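Local structure of putative 3-hydroxybutyryl-CoA dehydratase (Rhodopseudomonas palustris, 3HIN) at residues Ser247-Glu250 / Ala251-Ile255; Val176-Ala179 / Ala180-Val183. The protein probably acts as a lyase of the enoyl-CoA hydratase/isomerase family, interconverting 3-hydroxyacyl-CoA and enoyl-CoA thioesters by loss or addition of water. All coordinates share one frame; numbering follows the deposited sequence.

Running from the N terminus, the chain first builds most of the crotonase core and reaches contact 2, where residues 176-179 leave a short edge strand and turn directly into helix 179-185. Contact 1 follows further on, at residues 247-255, where helix 231-247 gives way to helix 249-265 at the C-terminal end. Each contact is a local helix start, so neither closes a long loop; they come in series, neither nested nor crossed. Contact 1 and contact 2 lie about 40 Å apart between centres and about 26 Å apart between nearest atoms. Contact 2 joins strand 177-178 to its helix within the body, whereas contact 1 shapes the start of the last helix at the surface.

Contact 1: residues Ser247-Glu250 / Ala251-Ile255; sequences SDQE and AKTRI
Residues 247-250 run without a break into 251-255, and the carbonyls of Asp248, Gln249 and Glu250 serve the first turns of helix 249-265. Lys252 N bonds to Asp248 O at 3.1 Å and Arg254 N to Glu250 O, both with i to i+4 spacing. Between them Gln249 O is gripped twice: Thr253 N reaches it at 3.0 Å and Thr253 OG1 at 2.9 Å, from opposite faces of the carbonyl plane. With OG1 anti to its own carbonyl carbon (chi1 -68°), the Thr253 hydroxyl is turned back toward the preceding turn, where Gln249 O lies. Asp248 is the N-cap: its OD2 accepts from Glu250 N at 2.9 Å and thereby serves an amide at the helix start. The side chain of Glu250 then reaches one turn ahead to Arg254 in an intrahelical i to i+4 salt bridge. Glu250 OE2 turns its anti lone pair to Arg254 NE, 2.6 Å away and almost perfectly straight at 178°, in the guanidinium plane, while the carboxylate itself stands 88° to that plane. A weak second bond joins Arg254 NH2 to the same oxygen; NH2 also donates to Gln210 O. Were Glu250 replaced by an alanine, Arg254 NE would probably lose its carboxylate mate, leaving the guanidinium to partners elsewhere such as Gln210 O. Gln249 crosses Lys252 at about a right angle, its OE1 3.8 Å from Lys252 CD.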
ATOM      1  N   SER A 247       8.619  32.584 -11.419  1.00 35.38           N
ATOM      2  CA  SER A 247       7.945  33.766 -11.895  1.00 36.28           C
ATOM      3  C   SER A 247       7.445  34.607 -10.710  1.00 36.21           C
ATOM      4  O   SER A 247       6.882  35.668 -10.909  1.00 37.51           O
ATOM      5  CB  SER A 247       6.903  33.404 -12.962  1.00 37.28           C
ATOM      6  OG  SER A 247       5.799  32.871 -12.310  1.00 37.97           O
ATOM      7  N   ASP A 248       7.739  34.156  -9.480  1.00 36.21           N
ATOM      8  CA  ASP A 248       7.330  34.821  -8.254  1.00 37.64           C
ATOM      9  C   ASP A 248       8.145  36.083  -7.864  1.00 39.54           C
ATOM     10  O   ASP A 248       9.389  36.107  -8.039  1.00 38.12           O
ATOM     11  CB  ASP A 248       7.440  33.834  -7.121  1.00 37.39           C
ATOM     12  CG  ASP A 248       6.919  34.380  -5.829  1.00 39.66           C
ATOM     13  OD1 ASP A 248       5.776  34.013  -5.497  1.00 38.06           O
ATOM     14  OD2 ASP A 248       7.625  35.172  -5.151  1.00 41.53           O
ATOM     15  N   GLN A 249       7.466  37.094  -7.281  1.00 40.99           N
ATOM     16  CA  GLN A 249       8.115  38.385  -7.021  1.00 42.64           C
ATOM     17  C   GLN A 249       9.368  38.293  -6.159  1.00 43.12           C
ATOM     18  O   GLN A 249      10.359  38.973  -6.459  1.00 43.76           O
ATOM     19  CB  GLN A 249       7.140  39.460  -6.512  1.00 43.03           C
ATOM     20  CG  GLN A 249       7.641  40.897  -6.791  1.00 48.18           C
ATOM     21  CD  GLN A 249       7.837  41.206  -8.328  1.00 52.01           C
ATOM     22  OE1 GLN A 249       6.974  40.880  -9.158  1.00 53.46           O
ATOM     23  NE2 GLN A 249       8.973  41.810  -8.680  1.00 46.79           N
ATOM     24  N   GLU A 250       9.345  37.463  -5.115  1.00 44.21           N
ATOM     25  CA  GLU A 250      10.548  37.218  -4.291  1.00 45.05           C
ATOM     26  C   GLU A 250      11.739  36.686  -5.109  1.00 45.61           C
ATOM     27  O   GLU A 250      12.896  37.112  -4.868  1.00 45.52           O
ATOM     28  CB  GLU A 250      10.285  36.274  -3.096  1.00 45.60           C
ATOM     29  CG  GLU A 250      11.547  36.094  -2.157  1.00 48.55           C
ATOM     30  CD  GLU A 250      12.169  37.445  -1.656  1.00 51.83           C
ATOM     31  OE1 GLU A 250      11.406  38.410  -1.424  1.00 51.25           O
ATOM     32  OE2 GLU A 250      13.418  37.551  -1.486  1.00 52.01           O
ATOM     33  N   ALA A 251      11.478  35.748  -6.041  1.00 44.62           N
ATOM     34  CA  ALA A 251      12.527  35.283  -6.965  1.00 44.53           C
ATOM     35  C   ALA A 251      13.094  36.398  -7.882  1.00 44.79           C
ATOM     36  O   ALA A 251      14.304  36.455  -8.093  1.00 44.57           O
ATOM     37  CB  ALA A 251      12.054  34.069  -7.787  1.00 43.80           C
ATOM     38  N   LYS A 252      12.248  37.273  -8.384  1.00 45.04           N
ATOM     39  CA  LYS A 252      12.673  38.320  -9.299  1.00 46.55           C
ATOM     40  C   LYS A 252      13.477  39.375  -8.596  1.00 46.41           C
ATOM     41  O   LYS A 252      14.353  39.980  -9.137  1.00 47.59           O
ATOM     42  CB  LYS A 252      11.459  38.975  -9.924  1.00 45.97           C
ATOM     43  CG  LYS A 252      10.770  38.157 -10.950  1.00 48.00           C
ATOM     44  CD  LYS A 252       9.337  38.529 -11.044  1.00 51.83           C
ATOM     45  CE  LYS A 252       8.772  38.160 -12.371  1.00 53.88           C
ATOM     46  NZ  LYS A 252       7.431  38.749 -12.483  1.00 54.25           N
ATOM     47  N   THR A 253      13.132  39.579  -7.361  1.00 46.92           N
ATOM     48  CA  THR A 253      13.745  40.579  -6.516  1.00 47.50           C
ATOM     49  C   THR A 253      15.180  40.146  -6.272  1.00 47.71           C
ATOM     50  O   THR A 253      16.097  40.941  -6.420  1.00 48.18           O
ATOM     51  CB  THR A 253      12.974  40.740  -5.187  1.00 47.19           C
ATOM     52  OG1 THR A 253      11.690  41.323  -5.450  1.00 47.03           O
ATOM     53  CG2 THR A 253      13.723  41.638  -4.245  1.00 47.87           C
ATOM     54  N   ARG A 254      15.351  38.875  -5.930  1.00 47.42           N
ATOM     55  CA  ARG A 254      16.650  38.271  -5.721  1.00 48.25           C
ATOM     56  C   ARG A 254      17.504  38.258  -6.966  1.00 49.18           C
ATOM     57  O   ARG A 254      18.668  38.565  -6.881  1.00 49.90           O
ATOM     58  CB  ARG A 254      16.505  36.842  -5.152  1.00 48.39           C
ATOM     59  CG  ARG A 254      16.381  36.820  -3.615  1.00 47.14           C
ATOM     60  CD  ARG A 254      15.791  35.529  -3.127  1.00 48.88           C
ATOM     61  NE  ARG A 254      15.179  35.702  -1.809  1.00 47.24           N
ATOM     62  CZ  ARG A 254      15.483  34.964  -0.745  1.00 47.72           C
ATOM     63  NH1 ARG A 254      16.379  33.966  -0.853  1.00 44.26           N
ATOM     64  NH2 ARG A 254      14.870  35.218   0.415  1.00 46.23           N
ATOM     65  N   ILE A 255      16.936  37.917  -8.117  1.00 50.92           N
ATOM     66  CA  ILE A 255      17.662  38.000  -9.407  1.00 53.17           C
ATOM     67  C   ILE A 255      18.044  39.435  -9.803  1.00 54.24           C
ATOM     68  O   ILE A 255      19.087  39.634 -10.415  1.00 53.79           O
ATOM     69  CB  ILE A 255      16.901  37.284 -10.571  1.00 52.92           C
ATOM     70  CG1 ILE A 255      17.555  35.934 -10.901  1.00 55.23           C
ATOM     71  CG2 ILE A 255      16.836  38.134 -11.833  1.00 53.69           C
ATOM     72  CD1 ILE A 255      16.811  34.662 -10.249  1.00 54.29           C
TER

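Contact 2: residues Val176-Ala179 / Ala180-Val183; sequences VYSA and AEGV
The Tyr177 ring receives the Glu181 carboxylate at its edge: OE2 lies near the ring plane, 3.9 Å from CD1, and the two flat groups are turned 66° apart. The rings of His185 and Phe187 also meet this ring. The carboxylate's other oxygen faces the backbone. Ser178 N points straight at Glu181 OE1, 3.0 Å away, coming from above the carboxylate plane. In return Glu181 N donates to Ser178 OG at 3.2 Å, so the two residues make a capping box, with Ser178 as N-cap of helix 179-185. Ser178 OG sits between its own backbone N and carbonyl carbon (chi1 57°), the rotation that brings it into line with the Glu181 N-H; it also lies 3.1 Å from Glu181 OE1. A water 2.8 Å from both Val176 O and Glu181 OE1 extends the network back along the chain. Gly182 N to Ser178 O, at 2.8 Å, and Val183 N to Ala179 O continue the first turn. The box therefore spans the strand-to-helix change, with Ser178 N on one side and Glu181 N on the other each given a side-chain acceptor. Around it, Tyr177 pairs through its backbone with Tyr139 of strand 138-140 and bonds through OH to Arg166 on helix 164-173, while Ala179 and Val183 pack on Leu191 of strand 190-192.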
ATOM      1  N   VAL A 176      22.820  -2.006  16.033  1.00 36.41           N
ATOM      2  CA  VAL A 176      22.973  -0.589  16.346  1.00 37.10           C
ATOM      3  C   VAL A 176      24.037   0.055  15.422  1.00 37.40           C
ATOM      4  O   VAL A 176      25.015  -0.574  15.026  1.00 35.94           O
ATOM      5  CB  VAL A 176      23.363  -0.439  17.830  1.00 38.57           C
ATOM      6  CG1 VAL A 176      23.435   1.042  18.258  1.00 34.64           C
ATOM      7  CG2 VAL A 176      22.404  -1.292  18.772  1.00 39.92           C
ATOM      8  N   TYR A 177      23.809   1.319  15.077  1.00 37.49           N
ATOM      9  CA  TYR A 177      24.711   2.116  14.287  1.00 37.15           C
ATOM     10  C   TYR A 177      25.162   3.352  15.108  1.00 38.27           C
ATOM     11  O   TYR A 177      24.338   4.022  15.764  1.00 38.95           O
ATOM     12  CB  TYR A 177      23.966   2.548  13.033  1.00 37.01           C
ATOM     13  CG  TYR A 177      23.797   1.435  11.942  1.00 36.23           C
ATOM     14  CD1 TYR A 177      24.904   0.932  11.258  1.00 41.03           C
ATOM     15  CD2 TYR A 177      22.572   0.914  11.610  1.00 31.53           C
ATOM     16  CE1 TYR A 177      24.785  -0.044  10.236  1.00 38.62           C
ATOM     17  CE2 TYR A 177      22.432  -0.081  10.618  1.00 32.86           C
ATOM     18  CZ  TYR A 177      23.551  -0.543   9.930  1.00 35.99           C
ATOM     19  OH  TYR A 177      23.494  -1.508   8.977  1.00 32.20           O
ATOM     20  N   SER A 178      26.453   3.665  15.088  1.00 37.06           N
ATOM     21  CA  SER A 178      26.913   4.931  15.620  1.00 37.49           C
ATOM     22  C   SER A 178      26.567   6.113  14.693  1.00 36.71           C
ATOM     23  O   SER A 178      26.140   5.957  13.540  1.00 33.75           O
ATOM     24  CB  SER A 178      28.474   4.897  15.822  1.00 39.22           C
ATOM     25  OG  SER A 178      29.111   4.583  14.575  1.00 40.22           O
ATOM     26  N   ALA A 179      26.821   7.312  15.212  1.00 37.11           N
ATOM     27  CA  ALA A 179      26.677   8.520  14.417  1.00 36.91           C
ATOM     28  C   ALA A 179      27.615   8.466  13.170  1.00 36.76           C
ATOM     29  O   ALA A 179      27.203   8.798  12.081  1.00 35.25           O
ATOM     30  CB  ALA A 179      27.008   9.677  15.281  1.00 36.34           C
ATOM     31  N   ALA A 180      28.871   8.056  13.363  1.00 36.95           N
ATOM     32  CA  ALA A 180      29.833   7.898  12.230  1.00 37.18           C
ATOM     33  C   ALA A 180      29.351   6.904  11.158  1.00 38.08           C
ATOM     34  O   ALA A 180      29.268   7.243  10.000  1.00 36.44           O
ATOM     35  CB  ALA A 180      31.203   7.501  12.733  1.00 36.99           C
ATOM     36  N   GLU A 181      29.051   5.673  11.549  1.00 38.98           N
ATOM     37  CA  GLU A 181      28.372   4.775  10.624  1.00 40.11           C
ATOM     38  C   GLU A 181      27.124   5.406   9.993  1.00 40.34           C
ATOM     39  O   GLU A 181      26.884   5.265   8.796  1.00 41.17           O
ATOM     40  CB  GLU A 181      27.971   3.520  11.349  1.00 40.41           C
ATOM     41  CG  GLU A 181      29.165   2.776  11.891  1.00 45.95           C
ATOM     42  CD  GLU A 181      28.744   1.542  12.681  1.00 52.92           C
ATOM     43  OE1 GLU A 181      28.433   1.682  13.886  1.00 54.38           O
ATOM     44  OE2 GLU A 181      28.710   0.438  12.083  1.00 55.43           O
ATOM     45  N   GLY A 182      26.337   6.123  10.781  1.00 39.28           N
ATOM     46  CA  GLY A 182      25.022   6.529  10.289  1.00 39.08           C
ATOM     47  C   GLY A 182      25.064   7.571   9.193  1.00 40.04           C
ATOM     48  O   GLY A 182      24.256   7.540   8.258  1.00 37.99           O
ATOM     49  N   VAL A 183      26.031   8.503   9.282  1.00 40.38           N
ATOM     50  CA  VAL A 183      26.115   9.565   8.263  1.00 39.41           C
ATOM     51  C   VAL A 183      26.422   8.900   6.921  1.00 40.33           C
ATOM     52  O   VAL A 183      25.989   9.373   5.857  1.00 40.04           O
ATOM     53  CB  VAL A 183      27.181  10.674   8.626  1.00 39.87           C
ATOM     54  CG1 VAL A 183      28.644  10.109   8.702  1.00 38.91           C
ATOM     55  CG2 VAL A 183      27.116  11.822   7.646  1.00 37.06           C
TER
HETATM   56  O   HOH W   1      26.649  -1.909  13.465  1.00 41.82           O
HETATM   57  O   HOH W   2      27.508   0.157  16.011  1.00 43.59           O